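Long-range contacts in secreted protein (Kutzneria albida DSM 43870, PDB 5M6Q), which is a secreted microbial transglutaminase that probably transfers acyl groups from protein glutamine side chains to amines, cross-linking proteins: residues Leu3-Leu7 with Tyr198-Leu202; Tyr21-Glu26 with Glu37-Leu41; Val51-Arg55 with Ala220-Lys224; Phe127-Phe131 with Tyr205-Leu209; Arg167-Phe173 with Leu209-Asp213. One frame throughout, in Å; residues are numbered along the deposited sequence.

Interaction 1 (Leu3-Leu7 with Tyr198-Leu202); sequences LAPPL and YQSTL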
# COMPACT_ATOMS: atom_id res chain seq x y z
N LEU A 3 11.02 11.13 7.64
CA LEU A 3 10.08 12.17 7.28
C LEU A 3 9.56 12.85 8.54
O LEU A 3 9.43 14.08 8.60
CB LEU A 3 8.92 11.58 6.45
CG LEU A 3 7.91 12.57 5.87
CD1 LEU A 3 7.36 12.08 4.54
CD2 LEU A 3 6.77 12.80 6.83
N ALA A 4 9.27 12.03 9.55
CA ALA A 4 8.75 12.49 10.82
C ALA A 4 9.37 11.67 11.92
O ALA A 4 9.81 10.56 11.68
CB ALA A 4 7.23 12.37 10.86
N PRO A 5 9.42 12.21 13.15
CA PRO A 5 9.93 11.37 14.23
C PRO A 5 8.97 10.24 14.56
O PRO A 5 7.80 10.28 14.16
CB PRO A 5 10.06 12.36 15.40
CG PRO A 5 9.06 13.40 15.11
CD PRO A 5 9.03 13.55 13.61
N PRO A 6 9.46 9.22 15.27
CA PRO A 6 8.55 8.17 15.73
C PRO A 6 7.50 8.70 16.73
O PRO A 6 7.58 9.84 17.21
CB PRO A 6 9.48 7.16 16.41
CG PRO A 6 10.73 7.92 16.71
CD PRO A 6 10.86 8.95 15.63
N LEU A 7 6.52 7.86 17.02
CA LEU A 7 5.50 8.20 17.99
C LEU A 7 6.07 8.07 19.40
O LEU A 7 6.95 7.25 19.65
CB LEU A 7 4.30 7.27 17.85
CG LEU A 7 3.56 7.38 16.53
CD1 LEU A 7 2.51 6.27 16.44
CD2 LEU A 7 2.92 8.74 16.42
N TYR A 198 -2.89 11.07 9.20
CA TYR A 198 -2.62 10.34 10.43
C TYR A 198 -1.34 9.54 10.33
O TYR A 198 -1.05 8.95 9.30
CB TYR A 198 -3.75 9.37 10.78
CG TYR A 198 -5.10 10.00 10.91
CD1 TYR A 198 -5.30 11.14 11.70
CD2 TYR A 198 -6.20 9.44 10.27
CE1 TYR A 198 -6.57 11.70 11.83
CE2 TYR A 198 -7.46 9.99 10.39
CZ TYR A 198 -7.64 11.12 11.17
OH TYR A 198 -8.90 11.65 11.28
N GLN A 199 -0.61 9.49 11.42
CA GLN A 199 0.56 8.65 11.54
C GLN A 199 0.28 7.72 12.71
O GLN A 199 0.27 8.16 13.87
CB GLN A 199 1.82 9.50 11.76
CG GLN A 199 3.09 8.69 12.00
CD GLN A 199 4.24 9.55 12.52
OE1 GLN A 199 4.05 10.73 12.83
NE2 GLN A 199 5.43 8.97 12.60
N SER A 200 -0.00 6.45 12.41
CA SER A 200 -0.49 5.53 13.43
C SER A 200 0.42 4.34 13.69
O SER A 200 1.22 3.95 12.83
CB SER A 200 -1.87 5.00 13.05
OG SER A 200 -2.79 6.07 12.96
N THR A 201 0.29 3.76 14.88
CA THR A 201 0.83 2.43 15.07
C THR A 201 0.01 1.48 14.21
O THR A 201 -1.14 1.77 13.87
CB THR A 201 0.73 1.95 16.52
OG1 THR A 201 -0.65 1.79 16.84
CG2 THR A 201 1.37 2.95 17.49
N LEU A 202 0.58 0.32 13.88
CA LEU A 202 -0.15 -0.70 13.14
C LEU A 202 -1.39 -1.14 13.89
O LEU A 202 -2.45 -1.30 13.29
CB LEU A 202 0.75 -1.91 12.86
CG LEU A 202 -0.00 -3.03 12.14
CD1 LEU A 202 -0.48 -2.57 10.76
CD2 LEU A 202 0.83 -4.30 12.04

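Interaction 2 (Tyr21-Glu26 with Glu37-Leu41); sequences YVEAWE and ERENL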
# COMPACT_ATOMS: atom_id res chain seq x y z
N TYR A 21 2.21 18.16 6.82
CA TYR A 21 2.67 16.91 6.23
C TYR A 21 3.43 17.16 4.92
O TYR A 21 4.47 16.55 4.66
CB TYR A 21 1.49 15.96 5.98
CG TYR A 21 1.90 14.71 5.26
CD1 TYR A 21 2.68 13.75 5.89
CD2 TYR A 21 1.52 14.50 3.94
CE1 TYR A 21 3.06 12.59 5.22
CE2 TYR A 21 1.89 13.36 3.28
CZ TYR A 21 2.66 12.41 3.91
OH TYR A 21 3.03 11.29 3.21
N VAL A 22 2.91 18.06 4.10
CA VAL A 22 3.55 18.35 2.81
C VAL A 22 4.95 18.90 3.03
O VAL A 22 5.90 18.44 2.40
CB VAL A 22 2.69 19.31 1.98
CG1 VAL A 22 3.46 19.77 0.75
CG2 VAL A 22 1.42 18.62 1.55
N GLU A 23 5.10 19.84 3.96
CA GLU A 23 6.41 20.38 4.28
C GLU A 23 7.36 19.29 4.77
O GLU A 23 8.51 19.26 4.37
CB GLU A 23 6.32 21.49 5.32
CG GLU A 23 5.91 22.82 4.72
CD GLU A 23 5.68 23.91 5.76
OE1 GLU A 23 6.21 23.78 6.89
OE2 GLU A 23 4.96 24.89 5.44
N ALA A 24 6.89 18.40 5.63
CA ALA A 24 7.76 17.32 6.08
C ALA A 24 8.12 16.43 4.89
O ALA A 24 9.28 16.05 4.72
CB ALA A 24 7.12 16.52 7.18
N TRP A 25 7.13 16.13 4.07
CA TRP A 25 7.32 15.33 2.86
C TRP A 25 8.36 15.97 1.93
O TRP A 25 9.22 15.29 1.39
CB TRP A 25 5.99 15.16 2.13
CG TRP A 25 5.99 14.17 1.00
CD1 TRP A 25 5.61 12.86 1.05
CD2 TRP A 25 6.38 14.42 -0.36
NE1 TRP A 25 5.73 12.28 -0.18
CE2 TRP A 25 6.20 13.21 -1.07
CE3 TRP A 25 6.84 15.55 -1.04
CZ2 TRP A 25 6.48 13.09 -2.43
CZ3 TRP A 25 7.13 15.43 -2.40
CH2 TRP A 25 6.95 14.21 -3.08
N GLU A 26 8.27 17.28 1.75
CA GLU A 26 9.20 17.97 0.86
C GLU A 26 10.61 18.00 1.42
O GLU A 26 11.57 17.91 0.65
CB GLU A 26 8.70 19.39 0.57
CG GLU A 26 7.46 19.39 -0.30
CD GLU A 26 6.82 20.77 -0.41
OE1 GLU A 26 7.19 21.66 0.39
OE2 GLU A 26 5.95 20.95 -1.27
N GLU A 37 0.71 16.01 -7.75
CA GLU A 37 0.87 15.25 -6.52
C GLU A 37 -0.07 15.78 -5.43
O GLU A 37 -0.73 14.99 -4.74
CB GLU A 37 2.32 15.28 -6.05
CG GLU A 37 3.24 14.42 -6.91
CD GLU A 37 4.71 14.53 -6.51
OE1 GLU A 37 5.18 15.65 -6.18
OE2 GLU A 37 5.39 13.48 -6.53
N ARG A 38 -0.15 17.10 -5.31
CA ARG A 38 -1.07 17.72 -4.36
C ARG A 38 -2.50 17.33 -4.66
O ARG A 38 -3.29 17.10 -3.76
CB ARG A 38 -0.94 19.24 -4.37
CG ARG A 38 0.22 19.76 -3.56
CD ARG A 38 0.37 21.25 -3.78
NE ARG A 38 1.60 21.75 -3.17
CZ ARG A 38 1.68 22.18 -1.91
NH1 ARG A 38 0.60 22.15 -1.13
NH2 ARG A 38 2.84 22.62 -1.44
N GLU A 39 -2.84 17.25 -5.94
CA GLU A 39 -4.19 16.85 -6.32
C GLU A 39 -4.48 15.39 -5.94
O GLU A 39 -5.61 15.04 -5.59
CB GLU A 39 -4.38 17.08 -7.82
CG GLU A 39 -5.78 16.85 -8.33
CD GLU A 39 -5.97 17.34 -9.76
OE1 GLU A 39 -5.03 17.98 -10.30
OE2 GLU A 39 -7.05 17.11 -10.34
N ASN A 40 -3.45 14.54 -6.01
CA ASN A 40 -3.61 13.15 -5.66
C ASN A 40 -3.74 13.01 -4.13
O ASN A 40 -4.58 12.28 -3.63
CB ASN A 40 -2.44 12.31 -6.18
CG ASN A 40 -2.72 11.69 -7.55
OD1 ASN A 40 -3.81 11.18 -7.81
ND2 ASN A 40 -1.72 11.71 -8.41
N LEU A 41 -2.89 13.74 -3.41
CA LEU A 41 -2.95 13.77 -1.95
C LEU A 41 -4.34 14.15 -1.46
O LEU A 41 -4.86 13.53 -0.53
CB LEU A 41 -1.90 14.75 -1.40
CG LEU A 41 -1.71 14.78 0.12
CD1 LEU A 41 -1.30 13.40 0.64
CD2 LEU A 41 -0.66 15.83 0.50

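Interaction 3 (Val51-Arg55 with Ala220-Lys224); sequences VNLNR and AFAKK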
# COMPACT_ATOMS: atom_id res chain seq x y z
N VAL A 51 0.75 9.13 -3.69
CA VAL A 51 1.84 10.09 -3.75
C VAL A 51 3.16 9.42 -3.38
O VAL A 51 4.19 9.66 -4.02
CB VAL A 51 1.55 11.29 -2.87
CG1 VAL A 51 2.80 12.15 -2.70
CG2 VAL A 51 0.42 12.12 -3.51
N ASN A 52 3.15 8.55 -2.39
CA ASN A 52 4.40 7.91 -1.98
C ASN A 52 4.94 6.87 -2.98
O ASN A 52 6.14 6.62 -3.00
CB ASN A 52 4.24 7.29 -0.60
CG ASN A 52 4.25 8.33 0.51
OD1 ASN A 52 4.69 9.46 0.32
ND2 ASN A 52 3.74 7.95 1.68
N LEU A 53 4.09 6.27 -3.79
CA LEU A 53 4.59 5.38 -4.83
C LEU A 53 5.33 6.14 -5.93
O LEU A 53 6.19 5.58 -6.58
CB LEU A 53 3.45 4.57 -5.44
CG LEU A 53 2.85 3.58 -4.45
CD1 LEU A 53 1.52 3.08 -4.95
CD2 LEU A 53 3.82 2.42 -4.22
N ASN A 54 4.99 7.42 -6.12
CA ASN A 54 5.79 8.31 -6.98
C ASN A 54 5.74 7.82 -8.42
O ASN A 54 6.72 7.89 -9.16
CB ASN A 54 7.25 8.39 -6.48
CG ASN A 54 8.05 9.51 -7.15
OD1 ASN A 54 7.48 10.45 -7.69
ND2 ASN A 54 9.37 9.40 -7.12
N ARG A 55 4.58 7.32 -8.81
CA ARG A 55 4.42 6.68 -10.11
C ARG A 55 3.27 7.26 -10.90
O ARG A 55 2.10 7.01 -10.59
CB ARG A 55 4.21 5.19 -9.92
CG ARG A 55 5.52 4.48 -9.79
CD ARG A 55 5.28 3.03 -9.61
NE ARG A 55 4.49 2.45 -10.68
CZ ARG A 55 4.06 1.20 -10.66
NH1 ARG A 55 4.37 0.43 -9.63
NH2 ARG A 55 3.33 0.72 -11.66
N ALA A 220 4.15 -3.13 -3.64
CA ALA A 220 4.11 -2.48 -4.94
C ALA A 220 5.42 -1.77 -5.18
O ALA A 220 6.13 -1.41 -4.23
CB ALA A 220 2.94 -1.49 -5.03
N PHE A 221 5.76 -1.56 -6.44
CA PHE A 221 6.97 -0.83 -6.76
C PHE A 221 6.74 0.65 -6.67
O PHE A 221 5.77 1.19 -7.19
CB PHE A 221 7.49 -1.23 -8.15
CG PHE A 221 8.22 -2.53 -8.14
CD1 PHE A 221 9.42 -2.65 -7.46
CD2 PHE A 221 7.69 -3.65 -8.76
CE1 PHE A 221 10.09 -3.84 -7.42
CE2 PHE A 221 8.37 -4.86 -8.73
CZ PHE A 221 9.57 -4.95 -8.05
N ALA A 222 7.62 1.30 -5.93
CA ALA A 222 7.64 2.75 -5.88
C ALA A 222 8.84 3.22 -6.70
O ALA A 222 9.82 2.50 -6.86
CB ALA A 222 7.73 3.25 -4.44
N LYS A 223 8.76 4.44 -7.22
CA LYS A 223 9.92 5.01 -7.88
C LYS A 223 10.73 5.82 -6.86
O LYS A 223 10.18 6.69 -6.18
CB LYS A 223 9.48 5.87 -9.06
CG LYS A 223 10.63 6.50 -9.81
CD LYS A 223 10.15 7.43 -10.90
CE LYS A 223 11.26 8.36 -11.36
NZ LYS A 223 10.81 9.18 -12.51
N LYS A 224 12.02 5.52 -6.74
CA LYS A 224 12.93 6.27 -5.87
C LYS A 224 12.97 7.76 -6.21
O LYS A 224 12.58 8.16 -7.31
CB LYS A 224 14.34 5.71 -5.95
CG LYS A 224 14.54 4.32 -5.42
CD LYS A 224 15.92 3.82 -5.83
CE LYS A 224 16.06 2.33 -5.64
NZ LYS A 224 17.36 1.83 -6.18
O HOH W 1 4.08 -2.48 -8.43

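Interaction 4 (Phe127-Phe131 with Tyr205-Leu209); sequences FSKRF and YSRPL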
# COMPACT_ATOMS: atom_id res chain seq x y z
N PHE A 127 2.03 -1.09 1.62
CA PHE A 127 0.94 -0.36 2.23
C PHE A 127 -0.09 -1.38 2.64
O PHE A 127 -0.08 -2.50 2.16
CB PHE A 127 0.37 0.70 1.27
CG PHE A 127 -0.18 0.13 0.00
CD1 PHE A 127 -1.49 -0.29 -0.07
CD2 PHE A 127 0.62 0.04 -1.13
CE1 PHE A 127 -2.01 -0.81 -1.26
CE2 PHE A 127 0.12 -0.48 -2.31
CZ PHE A 127 -1.20 -0.90 -2.37
N SER A 128 -0.99 -0.98 3.54
CA SER A 128 -2.03 -1.86 4.02
C SER A 128 -3.37 -1.29 3.67
O SER A 128 -3.65 -0.11 3.91
CB SER A 128 -1.94 -2.05 5.53
OG SER A 128 -2.98 -2.91 5.95
N LYS A 129 -4.22 -2.14 3.12
CA LYS A 129 -5.53 -1.71 2.70
C LYS A 129 -6.60 -2.43 3.51
O LYS A 129 -6.56 -3.64 3.68
CB LYS A 129 -5.73 -1.97 1.20
CG LYS A 129 -7.12 -1.65 0.70
CD LYS A 129 -7.30 -2.24 -0.72
CE LYS A 129 -8.71 -2.06 -1.22
NZ LYS A 129 -9.13 -0.61 -1.28
N ARG A 130 -7.55 -1.65 4.01
CA ARG A 130 -8.69 -2.19 4.71
C ARG A 130 -9.93 -1.96 3.85
O ARG A 130 -10.09 -0.90 3.23
CB ARG A 130 -8.86 -1.53 6.08
CG ARG A 130 -7.61 -1.59 6.97
CD ARG A 130 -7.89 -1.12 8.40
NE ARG A 130 -8.94 -1.91 9.05
CZ ARG A 130 -9.40 -1.68 10.28
NH1 ARG A 130 -8.89 -0.70 11.02
NH2 ARG A 130 -10.37 -2.44 10.78
N PHE A 131 -10.79 -2.96 3.79
CA PHE A 131 -11.93 -2.90 2.90
C PHE A 131 -13.05 -3.83 3.37
O PHE A 131 -12.93 -4.51 4.39
CB PHE A 131 -11.50 -3.25 1.46
CG PHE A 131 -10.93 -4.64 1.30
CD1 PHE A 131 -9.62 -4.92 1.66
CD2 PHE A 131 -11.70 -5.66 0.74
CE1 PHE A 131 -9.08 -6.19 1.49
CE2 PHE A 131 -11.17 -6.95 0.56
CZ PHE A 131 -9.86 -7.21 0.94
N TYR A 205 -4.03 1.63 13.38
CA TYR A 205 -4.48 1.61 12.00
C TYR A 205 -5.41 0.40 11.75
O TYR A 205 -6.38 0.49 11.00
CB TYR A 205 -3.29 1.58 11.03
CG TYR A 205 -3.77 1.42 9.60
CD1 TYR A 205 -4.37 2.49 8.94
CD2 TYR A 205 -3.70 0.20 8.94
CE1 TYR A 205 -4.85 2.35 7.64
CE2 TYR A 205 -4.17 0.05 7.64
CZ TYR A 205 -4.74 1.14 7.00
OH TYR A 205 -5.24 1.00 5.72
N SER A 206 -5.12 -0.72 12.41
CA SER A 206 -5.83 -1.98 12.18
C SER A 206 -7.03 -2.22 13.10
O SER A 206 -7.70 -3.26 13.01
CB SER A 206 -4.86 -3.16 12.32
OG SER A 206 -3.69 -2.98 11.55
N ARG A 207 -7.30 -1.30 14.02
CA ARG A 207 -8.33 -1.51 15.04
C ARG A 207 -9.72 -1.86 14.45
O ARG A 207 -10.06 -1.41 13.36
CB ARG A 207 -8.43 -0.28 15.94
CG ARG A 207 -9.09 0.89 15.28
CD ARG A 207 -8.89 2.17 16.07
NE ARG A 207 -9.67 3.25 15.48
CZ ARG A 207 -9.35 3.89 14.36
NH1 ARG A 207 -8.23 3.58 13.71
NH2 ARG A 207 -10.14 4.85 13.90
N PRO A 208 -10.51 -2.66 15.18
CA PRO A 208 -11.86 -3.06 14.76
C PRO A 208 -12.72 -1.86 14.42
O PRO A 208 -12.77 -0.89 15.17
CB PRO A 208 -12.40 -3.79 15.99
CG PRO A 208 -11.19 -4.30 16.68
CD PRO A 208 -10.16 -3.24 16.49
N LEU A 209 -13.37 -1.91 13.26
CA LEU A 209 -14.21 -0.81 12.80
C LEU A 209 -15.40 -1.40 12.07
O LEU A 209 -15.31 -2.47 11.47
CB LEU A 209 -13.41 0.12 11.88
CG LEU A 209 -12.34 1.01 12.51
CD1 LEU A 209 -11.59 1.78 11.43
CD2 LEU A 209 -12.96 1.98 13.51

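Interaction 5 (Arg167-Phe173 with Leu209-Asp213); sequences RPGYVNF and LQDFD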
# COMPACT_ATOMS: atom_id res chain seq x y z
N ARG A 167 -19.22 -0.98 2.46
CA ARG A 167 -20.35 -1.37 3.29
C ARG A 167 -21.34 -0.20 3.33
O ARG A 167 -20.96 0.92 3.65
CB ARG A 167 -19.89 -1.75 4.69
CG ARG A 167 -21.05 -2.20 5.56
CD ARG A 167 -20.63 -2.64 6.92
NE ARG A 167 -21.80 -3.13 7.64
CZ ARG A 167 -21.91 -3.18 8.96
NH1 ARG A 167 -20.92 -2.76 9.74
NH2 ARG A 167 -23.03 -3.65 9.50
N PRO A 168 -22.61 -0.45 2.96
CA PRO A 168 -23.60 0.64 2.89
C PRO A 168 -23.63 1.46 4.18
O PRO A 168 -23.78 0.89 5.26
CB PRO A 168 -24.93 -0.10 2.68
CG PRO A 168 -24.55 -1.46 2.14
CD PRO A 168 -23.20 -1.78 2.72
N GLY A 169 -23.45 2.77 4.06
CA GLY A 169 -23.38 3.64 5.22
C GLY A 169 -22.00 3.86 5.82
O GLY A 169 -21.86 4.56 6.83
N TYR A 170 -20.97 3.29 5.21
CA TYR A 170 -19.60 3.41 5.71
C TYR A 170 -18.63 3.86 4.61
O TYR A 170 -19.01 4.03 3.46
CB TYR A 170 -19.16 2.08 6.33
CG TYR A 170 -19.95 1.78 7.58
CD1 TYR A 170 -19.62 2.37 8.79
CD2 TYR A 170 -21.06 0.95 7.55
CE1 TYR A 170 -20.36 2.15 9.93
CE2 TYR A 170 -21.81 0.71 8.69
CZ TYR A 170 -21.45 1.32 9.88
OH TYR A 170 -22.17 1.10 11.03
N VAL A 171 -17.37 4.09 4.99
CA VAL A 171 -16.34 4.50 4.03
C VAL A 171 -15.87 3.27 3.26
O VAL A 171 -15.80 2.17 3.82
CB VAL A 171 -15.18 5.21 4.75
CG1 VAL A 171 -14.12 5.68 3.76
CG2 VAL A 171 -15.69 6.38 5.57
N ASN A 172 -15.53 3.43 1.98
CA ASN A 172 -15.15 2.28 1.15
C ASN A 172 -13.86 1.59 1.63
O ASN A 172 -13.80 0.36 1.71
CB ASN A 172 -14.99 2.70 -0.32
CG ASN A 172 -14.25 4.02 -0.50
OD1 ASN A 172 -13.55 4.50 0.40
ND2 ASN A 172 -14.41 4.62 -1.67
N PHE A 173 -12.84 2.37 1.97
CA PHE A 173 -11.56 1.76 2.29
C PHE A 173 -10.72 2.62 3.23
O PHE A 173 -11.04 3.77 3.49
CB PHE A 173 -10.78 1.49 1.00
CG PHE A 173 -10.74 2.66 0.05
CD1 PHE A 173 -10.13 3.85 0.41
CD2 PHE A 173 -11.32 2.56 -1.21
CE1 PHE A 173 -10.08 4.93 -0.46
CE2 PHE A 173 -11.28 3.64 -2.09
CZ PHE A 173 -10.66 4.82 -1.71
N LEU A 209 -13.37 -1.91 13.26
CA LEU A 209 -14.21 -0.81 12.80
C LEU A 209 -15.40 -1.40 12.07
O LEU A 209 -15.31 -2.47 11.47
CB LEU A 209 -13.41 0.12 11.88
CG LEU A 209 -12.34 1.01 12.51
CD1 LEU A 209 -11.59 1.78 11.43
CD2 LEU A 209 -12.96 1.98 13.51
N GLN A 210 -16.54 -0.70 12.13
CA GLN A 210 -17.73 -1.18 11.45
C GLN A 210 -17.56 -1.15 9.93
O GLN A 210 -18.22 -1.89 9.22
CB GLN A 210 -18.96 -0.34 11.84
CG GLN A 210 -19.49 -0.55 13.27
CD GLN A 210 -19.90 -1.99 13.56
OE1 GLN A 210 -20.48 -2.67 12.72
NE2 GLN A 210 -19.57 -2.46 14.75
N ASP A 211 -16.70 -0.26 9.44
CA ASP A 211 -16.53 -0.05 8.00
C ASP A 211 -15.98 -1.27 7.28
O ASP A 211 -16.37 -1.56 6.15
CB ASP A 211 -15.57 1.13 7.72
CG ASP A 211 -15.96 2.40 8.46
OD1 ASP A 211 -15.83 2.44 9.71
OD2 ASP A 211 -16.35 3.37 7.79
N PHE A 212 -15.06 -1.97 7.94
CA PHE A 212 -14.18 -2.93 7.27
C PHE A 212 -14.15 -4.31 7.91
O PHE A 212 -14.14 -4.41 9.13
CB PHE A 212 -12.75 -2.41 7.25
CG PHE A 212 -12.63 -0.97 6.86
CD1 PHE A 212 -13.15 -0.53 5.64
CD2 PHE A 212 -11.97 -0.07 7.68
CE1 PHE A 212 -13.05 0.79 5.27
CE2 PHE A 212 -11.84 1.26 7.32
CZ PHE A 212 -12.38 1.70 6.11
N ASP A 213 -14.08 -5.38 7.12
CA ASP A 213 -13.86 -6.69 7.73
C ASP A 213 -12.67 -7.44 7.12
O ASP A 213 -12.41 -8.60 7.46
CB ASP A 213 -15.14 -7.55 7.68
CG ASP A 213 -15.62 -7.82 6.26
OD1 ASP A 213 -15.19 -7.15 5.30
OD2 ASP A 213 -16.47 -8.73 6.11
O HOH W 2 -16.82 -0.21 3.89
O HOH W 3 -22.21 -4.43 12.68
O HOH W 4 -22.72 -1.35 11.89

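Interaction 1 (Leu3-Leu7 with Tyr198-Leu202)
Ala4 makes the first touch on the strand: its CB lies 4.1 Å from OE1 of Gln199, against the oxygen end of the side-chain amide. At Pro5 the other end of that amide takes over. Gln199 NE2 donates to the carbonyl O of Pro5 at 3.1 Å, with an N-H...O angle of 163°, and the acceptor lies close to the amide plane. The reach needed is supplied by the glutamine's shape: CG stands anti to the backbone N (chi1 175°) and the chain runs on extended, carrying the amide out from the strand to the passing peptide. Segment 3-7 is an irregular N-terminal arm, laid over strand 196-200 of the antiparallel sheet before the chain turns into strand 13-17, the neighbour of 196-200 within that sheet. Arg14, from strand 13-17, also bonds to the carbonyl O atoms of Pro5 and Pro6, and it reaches Gln199 OE1 weakly. With an alanine here in place of Gln199 the amide would be gone, and the Pro5 carbonyl would probably depend more on Arg14, with a gap opened beneath Ala4 and Leu7. After Pro6 the arm comes down again at Leu7, whose side chain runs antiparallel to that of Gln199, alongside it. The two leucine methyls divide the work: CD2 rests 3.7 Å from the backbone O of Gln199, while CD1 meets CG2 of Thr201 at 3.7 Å. Thr201 presents this methyl while its OG1 caps the backbone N of His204, at the start of helix 202-205.

Interaction 2 (Tyr21-Glu26 with Glu37-Leu41)
Over one face of the Arg38 guanidinium sits CG1 of Val22, 3.6 Å from NH2, so a flat cation is spread on a methyl group. The Trp25 ring has CG of Glu26 in its plane at one edge, and its CH2 corner meets the carboxylate of Glu37, 3.8 Å from OE1, with the two planes practically perpendicular (89°). These side chains join two consecutive helices, 18-28 and 35-41, whose segments run at 132° to each other. Their axes come no closer than 12.8 Å, a gap bridged by long side chains. Deeper in, Leu41 works as a two-pronged wedge: CD2 touches Val22 CG2 at 3.6 Å and CD1 lies 4.1 Å from CE2 of Tyr21. With CG anti to the backbone N (chi1 -173°), the leucine's branch end is carried to both. The polar ends are tied mostly outside the pair, Trp25 NE1 to Asn52 OD1 on helix 47-53 and Glu37 to Arg31 and the backbone of Thr34, in the connection between the helices. Glu26 OE2 is held by the backbone N of Met33 and also forms a salt bridge to NH2 of Arg38, a long one at 3.5 Å.

Interaction 3 (Val51-Arg55 with Ala220-Lys224)
Leu53, Asn54 and Arg55 fan out from the end of helix 47-53 over strand 214-223; the chain through 52-55 runs at about a right angle (92°) to 220-224. The motif is a helix terminus docked on the flank of a strand. Through Ala220 and Ala222 the strand pairs with strand 122-131 in the antiparallel sheet; Phe221 O, Lys223 N and Lys223 O are taken by residues at and just past the helix end. Leu53 bonds through its backbone, its O accepting from Lys223 N at 2.9 Å, while on its side chain one methyl, CD2, touches both alanines, 4.1 Å from Ala220 CB and 4.0 Å from Ala222 CB. The two alanines, alternate residues, present small methyls on one face of the strand. Asn54 breaks the helix with a positive phi, and its side chain runs the other way, toward the strand's C-terminal end. There ND2 gives a hydrogen bond to Lys223 O at 3.0 Å, coming from above the plane of that carbonyl. Arg55 turns back toward the strand's earlier residues. Its chain is extended as far as CD and then bends (chi3 56°), bringing NH1 to the carbonyl O of Phe221 at 2.9 Å, with that oxygen in the guanidinium plane. The phenylalanine ring itself heads away, onto Leu122. The NH2 side of the guanidinium forms a salt bridge with Asp57, which fixes how the group is turned. Beside the direct bond a water extends the grip: it accepts from Arg55 NH1 at 3.2 Å and from Phe221 N at 2.8 Å.

Interaction 4 (Phe127-Phe131 with Tyr205-Leu209)
Arg130 supplies most of the hydrogen bonds that join strand 122-131 to the end of helix 202-205 and the loop that follows. Its guanidinium meets the carbonyl O of Arg207 end-on, with NH1 at 2.7 Å and NH2 at 2.8 Å converging on one oxygen that lies in the guanidinium plane. NH1 has a second acceptor, Tyr205 O, at 2.8 Å and somewhat tilted from that plane. The bend at chi3 (58°) aims the group so that it sits inside the curl of the chain from Tyr205 to Arg207; the carbonyls gathered there, at the end of a short helix, would be expected to favour a cation. Tyr205 returns a bond in the other direction, its OH donating to Ser128 O at 2.7 Å, though weakly. Packing fills in between these bonds. The aliphatic part of Arg130 runs alongside the tyrosine, head to tail with it, with CD over one face of the ring, and CE2 lies 3.6 Å from Ser128 OG. Over a face of the guanidinium stands Ser206 O, and Leu209 CD1 approaches NH1 to 3.7 Å. The like charge of Arg207 is near Arg130 but not in contact (NH1 to NH1 5.1 Å); its NH1 bonds to His204 O. In the sheet, strand 122-131 lies between strands 174-179 and 214-223; Ser128 OG bonds to Gln215 and Val216 of the latter, and Trp185 of strand 184-188 packs against both Ser128 and Tyr205.

Interaction 5 (Arg167-Phe173 with Leu209-Asp213)
Tyr170 and Asp211 bring their CA atoms to 5.2 Å where two irregular loops run close together. On one side a type II beta turn spans Arg167 to Tyr170, closed by Tyr170 N to Arg167 O at 2.8 Å, and Gly169 takes the positive phi at its third position, where a CB would collide with the preceding carbonyl. Val171 N, just past the turn, donates to Asp211 OD2 at 3.1 Å, on the lone pair facing away from the other carboxylate oxygen. A water also joins the backbones, linking Arg167 N, Val171 O and Asp211 O. These loops lead into strands 174-179 and 214-223, which flank strand 122-131 on its two sides, so the contact closes over the end of the sheet. Arg167 lies alongside Gln210, CG anti to the backbone N (chi1 -178°) and the chain extended, and this sets NH1 between two oxygens, Gln210 O at 2.9 Å and Gln210 OE1 at 3.0 Å, both in the guanidinium plane. A methionine in place of this arginine removes the donor shared by the two oxygens, and the Gln210 side chain is likely to be freer to turn. The Tyr170 ring lies over the Gln210 backbone, whose O stands above the ring centre, while Gln210 CB presses on CE1 at 3.4 Å. Phe212 CE1 lies 3.4 Å from Val171 O, and CZ 3.4 Å from the carbonyl carbon of Phe173.

How the interactions relate
Interactions 1, 3 and 4 reach the same antiparallel sheet, at different strands, whereas interaction 2 joins two helices and interaction 5 two surface loops. Interactions 1 to 4 are partly buried; 1 directs a glutamine, 3 an asparagine and an arginine, and 4 an arginine at backbone carbonyls. Interaction 2 relies on apolar packing with a long salt bridge, and exposed interaction 5 recruits several waters. Neighbours touch: Leu3 packs on Tyr21 and Trp25 between interactions 1 and 2, helices 35-41 and 47-53 follow one another, so 2 and 3 pack together at Val51, and Ala220 meets Phe127 between 3 and 4. Interactions 4 and 5 share Leu209, and Phe131 O with Asp213 N continues the pairing between them.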